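Local coordinates for protein fructosyl amine: oxygen oxidoreductase (Aspergillus fumigatus, PDB 3DJE) that oxidises fructosyl amines (Amadori products) with molecular oxygen, using a covalently held FAD, and so acts as a deglycating enzyme, at residues A[95-100]-A[128-133]; A[332-337]-A[419-424]. All blocks are in the same frame, centred on the assembly; numbering follows the deposited sequence.

Contact 1: A[95-100]-A[128-133]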
ATOM      1  N   GLY A  95      15.089   1.250 -12.134  1.00 12.46           N
ATOM      2  CA  GLY A  95      14.292   1.938 -13.123  1.00 12.37           C
ATOM      3  C   GLY A  95      12.877   1.372 -13.234  1.00 12.24           C
ATOM      4  O   GLY A  95      12.543   0.316 -12.662  1.00 11.80           O
ATOM      5  N   LEU A  96      12.050   2.084 -13.994  1.00 12.00           N
ATOM      6  CA  LEU A  96      10.618   1.829 -14.034  1.00 12.17           C
ATOM      7  C   LEU A  96      10.031   2.274 -15.357  1.00 11.60           C
ATOM      8  O   LEU A  96      10.244   3.410 -15.779  1.00 11.69           O
ATOM      9  CB  LEU A  96       9.936   2.615 -12.908  1.00 11.93           C
ATOM     10  CG  LEU A  96       8.407   2.785 -12.929  1.00 13.27           C
ATOM     11  CD1 LEU A  96       7.719   1.444 -12.747  1.00 13.51           C
ATOM     12  CD2 LEU A  96       7.972   3.759 -11.843  1.00 12.89           C
ATOM     13  N   LEU A  97       9.280   1.382 -15.990  1.00 11.88           N
ATOM     14  CA  LEU A  97       8.508   1.723 -17.179  1.00 12.37           C
ATOM     15  C   LEU A  97       7.092   2.020 -16.715  1.00 12.42           C
ATOM     16  O   LEU A  97       6.486   1.191 -16.031  1.00 12.48           O
ATOM     17  CB  LEU A  97       8.490   0.547 -18.170  1.00 12.92           C
ATOM     18  CG  LEU A  97       7.461   0.742 -19.295  1.00 14.65           C
ATOM     19  CD1 LEU A  97       8.004   1.770 -20.299  1.00 14.90           C
ATOM     20  CD2 LEU A  97       7.083  -0.551 -19.968  1.00 16.76           C
HETATM   21  N   MSE A  98       6.571   3.193 -17.094  1.00 12.55           N
HETATM   22  CA  MSE A  98       5.162   3.546 -16.865  1.00 13.97           C
HETATM   23  C   MSE A  98       4.487   3.732 -18.224  1.00 13.62           C
HETATM   24  O   MSE A  98       4.948   4.532 -19.032  1.00 12.98           O
HETATM   25  CB  MSE A  98       5.070   4.841 -16.061  1.00 15.25           C
HETATM   26  CG  MSE A  98       5.522   4.697 -14.614  1.00 18.29           C
HETATM   27 SE   MSE A  98       4.279   3.577 -13.663  1.00 34.31          SE
HETATM   28  CE  MSE A  98       2.712   4.756 -13.708  1.00 26.71           C
ATOM     29  N   SER A  99       3.410   2.995 -18.471  1.00 12.90           N
ATOM     30  CA  SER A  99       2.805   2.956 -19.814  1.00 13.27           C
ATOM     31  C   SER A  99       1.288   2.838 -19.744  1.00 14.00           C
ATOM     32  O   SER A  99       0.732   2.594 -18.671  1.00 13.22           O
ATOM     33  CB  SER A  99       3.383   1.794 -20.619  1.00 13.67           C
ATOM     34  OG  SER A  99       3.117   0.565 -19.981  1.00 15.26           O
ATOM     35  N   ALA A 100       0.635   3.047 -20.887  1.00 14.35           N
ATOM     36  CA  ALA A 100      -0.814   2.891 -21.013  1.00 15.02           C
ATOM     37  C   ALA A 100      -1.136   2.557 -22.467  1.00 16.39           C
ATOM     38  O   ALA A 100      -0.226   2.426 -23.287  1.00 16.47           O
ATOM     39  CB  ALA A 100      -1.546   4.162 -20.563  1.00 14.68           C
ATOM     40  N   GLU A 128       9.495  -3.185 -30.198  1.00 22.27           N
ATOM     41  CA  GLU A 128      10.933  -3.473 -30.053  1.00 22.66           C
ATOM     42  C   GLU A 128      11.599  -2.674 -28.923  1.00 21.42           C
ATOM     43  O   GLU A 128      12.553  -3.144 -28.299  1.00 21.33           O
ATOM     44  CB  GLU A 128      11.682  -3.250 -31.376  1.00 22.81           C
ATOM     45  CG  GLU A 128      11.699  -1.793 -31.838  1.00 24.87           C
ATOM     46  CD  GLU A 128      12.475  -1.572 -33.129  1.00 26.45           C
ATOM     47  OE1 GLU A 128      13.283  -2.452 -33.513  1.00 31.69           O
ATOM     48  OE2 GLU A 128      12.273  -0.502 -33.758  1.00 31.82           O
ATOM     49  N   GLN A 129      11.093  -1.472 -28.658  1.00 19.86           N
ATOM     50  CA  GLN A 129      11.665  -0.634 -27.608  1.00 19.42           C
ATOM     51  C   GLN A 129      11.385  -1.236 -26.234  1.00 18.78           C
ATOM     52  O   GLN A 129      12.223  -1.165 -25.331  1.00 19.12           O
ATOM     53  CB  GLN A 129      11.100   0.777 -27.663  1.00 19.01           C
ATOM     54  CG  GLN A 129      11.569   1.618 -28.836  1.00 20.26           C
ATOM     55  CD  GLN A 129      10.903   2.976 -28.802  1.00 21.61           C
ATOM     56  OE1 GLN A 129       9.699   3.085 -28.993  1.00 22.65           O
ATOM     57  NE2 GLN A 129      11.679   4.016 -28.526  1.00 25.44           N
ATOM     58  N   PHE A 130      10.200  -1.815 -26.089  1.00 18.19           N
ATOM     59  CA  PHE A 130       9.807  -2.453 -24.835  1.00 17.68           C
ATOM     60  C   PHE A 130      10.620  -3.716 -24.616  1.00 17.52           C
ATOM     61  O   PHE A 130      11.085  -3.976 -23.509  1.00 17.30           O
ATOM     62  CB  PHE A 130       8.309  -2.764 -24.832  1.00 17.37           C
ATOM     63  CG  PHE A 130       7.442  -1.537 -24.757  1.00 16.71           C
ATOM     64  CD1 PHE A 130       7.071  -1.003 -23.518  1.00 16.54           C
ATOM     65  CD2 PHE A 130       7.012  -0.897 -25.913  1.00 17.33           C
ATOM     66  CE1 PHE A 130       6.278   0.146 -23.434  1.00 14.46           C
ATOM     67  CE2 PHE A 130       6.211   0.250 -25.843  1.00 17.19           C
ATOM     68  CZ  PHE A 130       5.848   0.783 -24.591  1.00 16.06           C
ATOM     69  N   ARG A 131      10.812  -4.491 -25.684  1.00 18.24           N
ATOM     70  CA  ARG A 131      11.560  -5.749 -25.571  1.00 18.65           C
ATOM     71  C   ARG A 131      12.996  -5.507 -25.139  1.00 18.83           C
ATOM     72  O   ARG A 131      13.576  -6.333 -24.432  1.00 19.45           O
ATOM     73  CB  ARG A 131      11.553  -6.530 -26.888  1.00 19.03           C
ATOM     74  CG  ARG A 131      10.196  -7.022 -27.281  1.00 19.38           C
ATOM     75  CD  ARG A 131      10.298  -8.089 -28.351  1.00 21.88           C
ATOM     76  NE  ARG A 131       9.032  -8.157 -29.061  1.00 24.36           N
ATOM     77  CZ  ARG A 131       8.783  -7.568 -30.225  1.00 25.14           C
ATOM     78  NH1 ARG A 131       9.735  -6.897 -30.872  1.00 24.88           N
ATOM     79  NH2 ARG A 131       7.574  -7.677 -30.757  1.00 25.13           N
ATOM     80  N   LYS A 132      13.558  -4.374 -25.558  1.00 19.07           N
ATOM     81  CA  LYS A 132      14.953  -4.046 -25.275  1.00 19.45           C
ATOM     82  C   LYS A 132      15.180  -3.582 -23.836  1.00 18.57           C
ATOM     83  O   LYS A 132      16.319  -3.286 -23.446  1.00 18.54           O
ATOM     84  CB  LYS A 132      15.459  -2.981 -26.260  1.00 20.74           C
ATOM     85  CG  LYS A 132      15.815  -3.528 -27.648  1.00 23.15           C
ATOM     86  CD  LYS A 132      15.819  -2.428 -28.710  1.00 27.38           C
ATOM     87  CE  LYS A 132      16.056  -2.978 -30.132  1.00 27.12           C
ATOM     88  NZ  LYS A 132      17.499  -2.975 -30.528  1.00 31.16           N
ATOM     89  N   LEU A 133      14.110  -3.506 -23.046  1.00 17.87           N
ATOM     90  CA  LEU A 133      14.254  -3.138 -21.625  1.00 17.85           C
ATOM     91  C   LEU A 133      14.860  -4.265 -20.778  1.00 18.46           C
ATOM     92  O   LEU A 133      15.209  -4.068 -19.607  1.00 18.81           O
ATOM     93  CB  LEU A 133      12.907  -2.699 -21.032  1.00 17.60           C
ATOM     94  CG  LEU A 133      12.305  -1.405 -21.590  1.00 17.71           C
ATOM     95  CD1 LEU A 133      10.912  -1.173 -21.005  1.00 17.52           C
ATOM     96  CD2 LEU A 133      13.218  -0.208 -21.347  1.00 18.64           C
TER

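Contact 2: A[332-337]-A[419-424]. With FAD (flavin-adenine dinucleotide), chain C.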
ATOM      1  N   ALA A 332      -0.724 -16.814  -4.388  1.00 12.42           N
ATOM      2  CA  ALA A 332      -1.726 -15.814  -4.766  1.00 12.31           C
ATOM      3  C   ALA A 332      -2.450 -15.288  -3.544  1.00 12.74           C
ATOM      4  O   ALA A 332      -2.756 -16.049  -2.615  1.00 13.86           O
ATOM      5  CB  ALA A 332      -2.740 -16.408  -5.752  1.00 12.70           C
ATOM      6  N   ARG A 333      -2.748 -13.992  -3.543  1.00 12.75           N
ATOM      7  CA  ARG A 333      -3.581 -13.432  -2.485  1.00 12.59           C
ATOM      8  C   ARG A 333      -4.262 -12.138  -2.877  1.00 12.88           C
ATOM      9  O   ARG A 333      -3.852 -11.455  -3.819  1.00 12.61           O
ATOM     10  CB  ARG A 333      -2.789 -13.207  -1.192  1.00 13.00           C
ATOM     11  CG  ARG A 333      -1.951 -11.922  -1.142  1.00 12.64           C
ATOM     12  CD  ARG A 333      -1.532 -11.754   0.290  1.00 13.89           C
ATOM     13  NE  ARG A 333      -0.611 -10.644   0.579  1.00 14.00           N
ATOM     14  CZ  ARG A 333      -0.957  -9.571   1.289  1.00 16.63           C
ATOM     15  NH1 ARG A 333      -0.050  -8.651   1.578  1.00 15.66           N
ATOM     16  NH2 ARG A 333      -2.208  -9.419   1.721  1.00 15.16           N
ATOM     17  N   ILE A 334      -5.303 -11.813  -2.124  1.00 12.06           N
ATOM     18  CA  ILE A 334      -5.865 -10.461  -2.160  1.00 11.32           C
ATOM     19  C   ILE A 334      -5.168  -9.583  -1.097  1.00 11.95           C
ATOM     20  O   ILE A 334      -4.655 -10.081  -0.076  1.00 11.84           O
ATOM     21  CB  ILE A 334      -7.395 -10.464  -2.015  1.00 12.27           C
ATOM     22  CG1 ILE A 334      -7.822 -10.941  -0.620  1.00 11.45           C
ATOM     23  CG2 ILE A 334      -8.022 -11.365  -3.134  1.00 11.22           C
ATOM     24  CD1 ILE A 334      -9.344 -10.853  -0.371  1.00 12.20           C
ATOM     25  N   CYS A 335      -5.153  -8.283  -1.363  1.00 11.76           N
ATOM     26  CA  CYS A 335      -4.380  -7.331  -0.594  1.00 11.80           C
ATOM     27  C   CYS A 335      -5.235  -6.072  -0.450  1.00 11.57           C
ATOM     28  O   CYS A 335      -5.715  -5.533  -1.458  1.00 10.81           O
ATOM     29  CB  CYS A 335      -3.113  -7.039  -1.407  1.00 11.65           C
ATOM     30  SG  CYS A 335      -2.100  -5.663  -0.864  1.00 14.40           S
ATOM     31  N   TRP A 336      -5.443  -5.621   0.793  1.00 11.32           N
ATOM     32  CA  TRP A 336      -6.413  -4.564   1.085  1.00 11.39           C
ATOM     33  C   TRP A 336      -5.784  -3.250   1.487  1.00 11.45           C
ATOM     34  O   TRP A 336      -4.793  -3.233   2.224  1.00 12.08           O
ATOM     35  CB  TRP A 336      -7.301  -4.971   2.254  1.00 11.82           C
ATOM     36  CG  TRP A 336      -8.300  -6.049   1.946  1.00 11.83           C
ATOM     37  CD1 TRP A 336      -8.103  -7.389   2.035  1.00 13.72           C
ATOM     38  CD2 TRP A 336      -9.653  -5.857   1.529  1.00 13.38           C
ATOM     39  NE1 TRP A 336      -9.259  -8.061   1.691  1.00 14.42           N
ATOM     40  CE2 TRP A 336     -10.223  -7.142   1.372  1.00 13.01           C
ATOM     41  CE3 TRP A 336     -10.441  -4.718   1.262  1.00 14.25           C
ATOM     42  CZ2 TRP A 336     -11.557  -7.331   0.968  1.00 13.61           C
ATOM     43  CZ3 TRP A 336     -11.770  -4.906   0.852  1.00 14.41           C
ATOM     44  CH2 TRP A 336     -12.306  -6.212   0.704  1.00 12.84           C
ATOM     45  N   CYS A 337      -6.390  -2.157   1.031  1.00 11.50           N
ATOM     46  CA  CYS A 337      -6.070  -0.827   1.559  1.00 11.52           C
ATOM     47  C   CYS A 337      -7.390  -0.077   1.697  1.00 12.05           C
ATOM     48  O   CYS A 337      -8.472  -0.695   1.693  1.00 11.74           O
ATOM     49  CB  CYS A 337      -5.054  -0.105   0.665  1.00 11.78           C
ATOM     50  SG  CYS A 337      -4.237   1.356   1.423  1.00 12.36           S
HETATM   51  N   MSE A 419     -15.144  -3.342  -8.672  1.00 20.96           N
HETATM   52  CA  MSE A 419     -15.834  -4.625  -8.555  1.00 22.96           C
HETATM   53  C   MSE A 419     -16.190  -4.948  -7.106  1.00 21.02           C
HETATM   54  O   MSE A 419     -15.890  -4.172  -6.200  1.00 20.09           O
HETATM   55  CB  MSE A 419     -14.972  -5.728  -9.168  1.00 22.33           C
HETATM   56  CG  MSE A 419     -14.655  -5.472 -10.627  1.00 24.07           C
HETATM   57 SE   MSE A 419     -13.226  -6.584 -11.257  1.00 33.10          SE
HETATM   58  CE  MSE A 419     -11.757  -5.699 -10.324  1.00 26.15           C
ATOM     59  N   ASP A 420     -16.856  -6.081  -6.896  1.00 20.64           N
ATOM     60  CA  ASP A 420     -17.195  -6.519  -5.546  1.00 20.36           C
ATOM     61  C   ASP A 420     -17.063  -8.030  -5.401  1.00 20.48           C
ATOM     62  O   ASP A 420     -17.442  -8.792  -6.291  1.00 20.05           O
ATOM     63  CB  ASP A 420     -18.603  -6.043  -5.150  1.00 20.68           C
ATOM     64  CG  ASP A 420     -18.846  -6.120  -3.648  1.00 21.85           C
ATOM     65  OD1 ASP A 420     -18.791  -5.069  -2.976  1.00 22.02           O
ATOM     66  OD2 ASP A 420     -19.080  -7.239  -3.143  1.00 23.07           O
ATOM     67  N   PHE A 421     -16.506  -8.461  -4.273  1.00 19.99           N
ATOM     68  CA  PHE A 421     -16.256  -9.879  -4.044  1.00 20.82           C
ATOM     69  C   PHE A 421     -17.528 -10.725  -3.991  1.00 21.65           C
ATOM     70  O   PHE A 421     -17.472 -11.933  -4.222  1.00 21.83           O
ATOM     71  CB  PHE A 421     -15.420 -10.077  -2.775  1.00 20.16           C
ATOM     72  CG  PHE A 421     -13.951  -9.771  -2.959  1.00 19.26           C
ATOM     73  CD1 PHE A 421     -13.175 -10.510  -3.858  1.00 18.45           C
ATOM     74  CD2 PHE A 421     -13.335  -8.760  -2.217  1.00 18.76           C
ATOM     75  CE1 PHE A 421     -11.806 -10.234  -4.031  1.00 17.52           C
ATOM     76  CE2 PHE A 421     -11.958  -8.474  -2.390  1.00 18.85           C
ATOM     77  CZ  PHE A 421     -11.202  -9.214  -3.289  1.00 19.38           C
ATOM     78  N   HIS A 422     -18.660 -10.089  -3.682  1.00 23.21           N
ATOM     79  CA  HIS A 422     -19.953 -10.790  -3.708  1.00 24.92           C
ATOM     80  C   HIS A 422     -20.301 -11.296  -5.110  1.00 25.58           C
ATOM     81  O   HIS A 422     -21.098 -12.228  -5.255  1.00 25.92           O
ATOM     82  CB  HIS A 422     -21.082  -9.906  -3.162  1.00 25.40           C
ATOM     83  CG  HIS A 422     -20.997  -9.675  -1.685  1.00 27.52           C
ATOM     84  ND1 HIS A 422     -20.347  -8.587  -1.138  1.00 30.33           N
ATOM     85  CD2 HIS A 422     -21.461 -10.402  -0.641  1.00 29.82           C
ATOM     86  CE1 HIS A 422     -20.425  -8.650   0.180  1.00 31.25           C
ATOM     87  NE2 HIS A 422     -21.096  -9.741   0.508  1.00 32.05           N
ATOM     88  N   ASP A 423     -19.710 -10.674  -6.130  1.00 25.87           N
ATOM     89  CA  ASP A 423     -19.905 -11.078  -7.529  1.00 26.55           C
ATOM     90  C   ASP A 423     -18.959 -12.195  -7.967  1.00 26.60           C
ATOM     91  O   ASP A 423     -19.119 -12.761  -9.052  1.00 26.52           O
ATOM     92  CB  ASP A 423     -19.746  -9.878  -8.469  1.00 26.87           C
ATOM     93  CG  ASP A 423     -20.762  -8.775  -8.207  1.00 28.74           C
ATOM     94  OD1 ASP A 423     -21.799  -9.028  -7.556  1.00 31.45           O
ATOM     95  OD2 ASP A 423     -20.521  -7.637  -8.660  1.00 30.70           O
ATOM     96  N   VAL A 424     -17.977 -12.511  -7.124  1.00 26.44           N
ATOM     97  CA  VAL A 424     -16.999 -13.555  -7.428  1.00 26.28           C
ATOM     98  C   VAL A 424     -17.556 -14.921  -7.048  1.00 26.79           C
ATOM     99  O   VAL A 424     -17.971 -15.127  -5.903  1.00 26.73           O
ATOM    100  CB  VAL A 424     -15.644 -13.303  -6.707  1.00 26.17           C
ATOM    101  CG1 VAL A 424     -14.648 -14.428  -7.010  1.00 25.28           C
ATOM    102  CG2 VAL A 424     -15.078 -11.952  -7.121  1.00 25.61           C
TER
HETATM  103  PA  FAD C 500      -1.455  -2.212   6.488  1.00  9.66           P
HETATM  104  O1A FAD C 500      -0.013  -2.254   6.221  1.00 10.32           O
HETATM  105  O2A FAD C 500      -2.350  -3.142   5.733  1.00  9.99           O
HETATM  106  O5B FAD C 500      -1.576  -2.426   8.051  1.00 10.46           O
HETATM  107  C5B FAD C 500      -2.831  -2.573   8.721  1.00 10.37           C
HETATM  108  C4B FAD C 500      -2.553  -3.353  10.012  1.00 11.02           C
HETATM  109  O4B FAD C 500      -3.794  -3.262  10.737  1.00  9.92           O
HETATM  110  C3B FAD C 500      -2.344  -4.841   9.648  1.00 11.02           C
HETATM  111  O3B FAD C 500      -1.054  -5.305  10.079  1.00 12.08           O
HETATM  112  C2B FAD C 500      -3.487  -5.519  10.421  1.00  9.60           C
HETATM  113  O2B FAD C 500      -3.084  -6.798  11.004  1.00 12.18           O
HETATM  114  C1B FAD C 500      -3.850  -4.441  11.480  1.00 11.05           C
HETATM  115  N9A FAD C 500      -5.176  -4.800  12.068  1.00 10.58           N
HETATM  116  C8A FAD C 500      -6.272  -5.282  11.444  1.00 10.90           C
HETATM  117  N7A FAD C 500      -7.228  -5.525  12.365  1.00  9.14           N
HETATM  118  C5A FAD C 500      -6.730  -5.198  13.566  1.00  8.71           C
HETATM  119  C6A FAD C 500      -7.232  -5.246  14.871  1.00  9.40           C
HETATM  120  N6A FAD C 500      -8.482  -5.714  15.101  1.00 10.29           N
HETATM  121  N1A FAD C 500      -6.448  -4.831  15.884  1.00  9.55           N
HETATM  122  C2A FAD C 500      -5.208  -4.376  15.666  1.00  9.77           C
HETATM  123  N3A FAD C 500      -4.694  -4.321  14.432  1.00  8.96           N
HETATM  124  C4A FAD C 500      -5.439  -4.727  13.377  1.00  8.87           C
HETATM  125  N1  FAD C 500       2.096   1.137  -2.269  1.00  9.29           N
HETATM  126  C2  FAD C 500       3.268   1.670  -2.802  1.00  9.88           C
HETATM  127  O2  FAD C 500       3.790   2.680  -2.326  1.00 10.41           O
HETATM  128  N3  FAD C 500       3.853   1.045  -3.903  1.00  9.88           N
HETATM  129  C4  FAD C 500       3.294  -0.086  -4.489  1.00 11.21           C
HETATM  130  O4  FAD C 500       3.843  -0.616  -5.462  1.00 10.70           O
HETATM  131  C4X FAD C 500       2.103  -0.601  -3.954  1.00 10.49           C
HETATM  132  N5  FAD C 500       1.506  -1.722  -4.526  1.00 11.11           N
HETATM  133  C5X FAD C 500       0.429  -2.326  -3.882  1.00  9.98           C
HETATM  134  C6  FAD C 500      -0.019  -3.558  -4.348  1.00 11.30           C
HETATM  135  C7  FAD C 500      -1.061  -4.212  -3.703  1.00 11.37           C
HETATM  136  C7M FAD C 500      -1.528  -5.558  -4.277  1.00 11.77           C
HETATM  137  C8  FAD C 500      -1.646  -3.651  -2.569  1.00 10.75           C
HETATM  138  C8M FAD C 500      -2.753  -4.419  -1.809  1.00 11.57           C
HETATM  139  C9  FAD C 500      -1.179  -2.417  -2.093  1.00 10.37           C
HETATM  140  C9A FAD C 500      -0.129  -1.753  -2.741  1.00  9.09           C
HETATM  141  N10 FAD C 500       0.353  -0.507  -2.295  1.00  9.79           N
HETATM  142  C10 FAD C 500       1.520   0.017  -2.849  1.00  9.91           C
HETATM  143  C1' FAD C 500      -0.352   0.234  -1.240  1.00  8.36           C
HETATM  144  C2' FAD C 500       0.297  -0.046   0.116  1.00  8.62           C
HETATM  145  O2' FAD C 500       0.611  -1.451   0.228  1.00  9.46           O
HETATM  146  C3' FAD C 500      -0.660   0.379   1.226  1.00  7.33           C
HETATM  147  O3' FAD C 500      -1.171   1.695   0.932  1.00  9.64           O
HETATM  148  C4' FAD C 500       0.031   0.444   2.593  1.00  8.43           C
HETATM  149  O4' FAD C 500       0.841  -0.707   2.833  1.00  9.75           O
HETATM  150  C5' FAD C 500      -1.041   0.539   3.684  1.00  9.58           C
HETATM  151  O5' FAD C 500      -0.411   0.659   4.970  1.00  8.86           O
HETATM  152  P   FAD C 500      -1.304   0.697   6.301  1.00  9.27           P
HETATM  153  O1P FAD C 500      -2.342   1.761   6.159  1.00  9.53           O
HETATM  154  O2P FAD C 500      -0.345   0.729   7.424  1.00  9.14           O
HETATM  155  O3P FAD C 500      -2.054  -0.724   6.333  1.00  9.07           O

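Contact 1: A[95-100]-A[128-133]
Leu-97, on the strand 96-100, pushes its two methyl groups against Phe-130 and Leu-133 at the end of the short helix 127-131. Its CD2 reaches the rim of the Phe-130 ring within the ring plane, 3.6 Å from CD1 of Phe-130, and bears on the neighbouring CE1 as well. The other methyl, CD1 of Leu-97, also meets CE1 of Phe-130, at 3.9 Å, and the two side chains cross at roughly a right angle. CG of Leu-97 lies anti to the backbone N (chi1 168°), which sets both methyls against the ring edge and Leu-133. Leu-133, just beyond the last helical turn, adds a methyl of its own: its CD1 lies 4.0 Å from CD2 of Leu-97. The backbone hydrogen bond from Leu-133 N to Phe-130 O, 3.1 Å long, ties these two apolar residues together as the chain leaves the helix. Ser-99 is a lesser neighbour, its CB 4.4 Å from CE1 of Phe-130, while its OG is engaged by the carbonyl of Phe-258. This is plain helix-on-sheet packing, apolar and largely buried, with the Leu-97 side chain about 14 Å from the FAD. Leu-124 of strand 122-124 touches all three main residues, Phe-143 sets its ring plane nearly parallel to that of Phe-130, and Ile-257 packs on Leu-133. The helix thereby lies against the sheet in which strand 96-100 runs between strands 147-151 and 256-259.

Contact 2: A[332-337]-A[419-424]
Phe-421 carries its ring to two side chains of strand 331-339, Ile-334 and Trp-336. CD1 of Ile-334 ends 3.8 Å from CZ of Phe-421, and the other branch, through CG2, comes equally near to CZ, so this end of the ring is met by both arms of the isoleucine. The indole lies alongside, running the opposite way: CZ2 of Trp-336 is 3.6 Å from CE2 of Phe-421, and its six-membered ring is inclined at 52° to the phenyl. NE1 of Trp-336 bonds to the carbonyl of Phe-300. Tyr-284 stacks on the Phe-421 ring and Phe-300 meets it edge-to-face.

Within segment 419-424, OD2 of Asp-420 accepts the backbone N of His-422 (2.9 Å) through its anti lone pair, an Asx turn, and ND1 of His-422 (2.7 Å) on the syn side, 16° out of the carboxylate plane. OD1 is held by Thr-285 OG1 and Met-287 N.

Phe-421 thus packs on one face of a strand whose other face bears the cofactor. There Cys-337 SG approaches O3' of FAD at 3.1 Å, and Cys-335 SG is bonded to C8M of FAD (1.7 Å), a thioether that anchors the isoalloxazine permanently, as in other sarcosine oxidase family enzymes.

Overall arrangement
The chain first builds part of the FAD-binding region with strand 9-12, helix 16-27 and strand 33-37, and reaches strand 96-100 after helix 64-83. Helix 103-113 and strand 122-124 follow before helix 127-131 returns to close contact 1, a local loop of 27 intervening residues. Contact 2 opens much later, on strand 331-339, and spans 81 residues, including helices 373-382, 387-393 and 397-400, before segment 419-424 closes it. The two follow in series, neither nested nor crossed. Their nearest atoms are about 17 Å apart, yet both reach the same large mixed sheet: contact 1 fastens a helix beside it, while contact 2 joins the flavin-bearing strand to the C-terminal region, whose strand 419-420 pairs with 274-289.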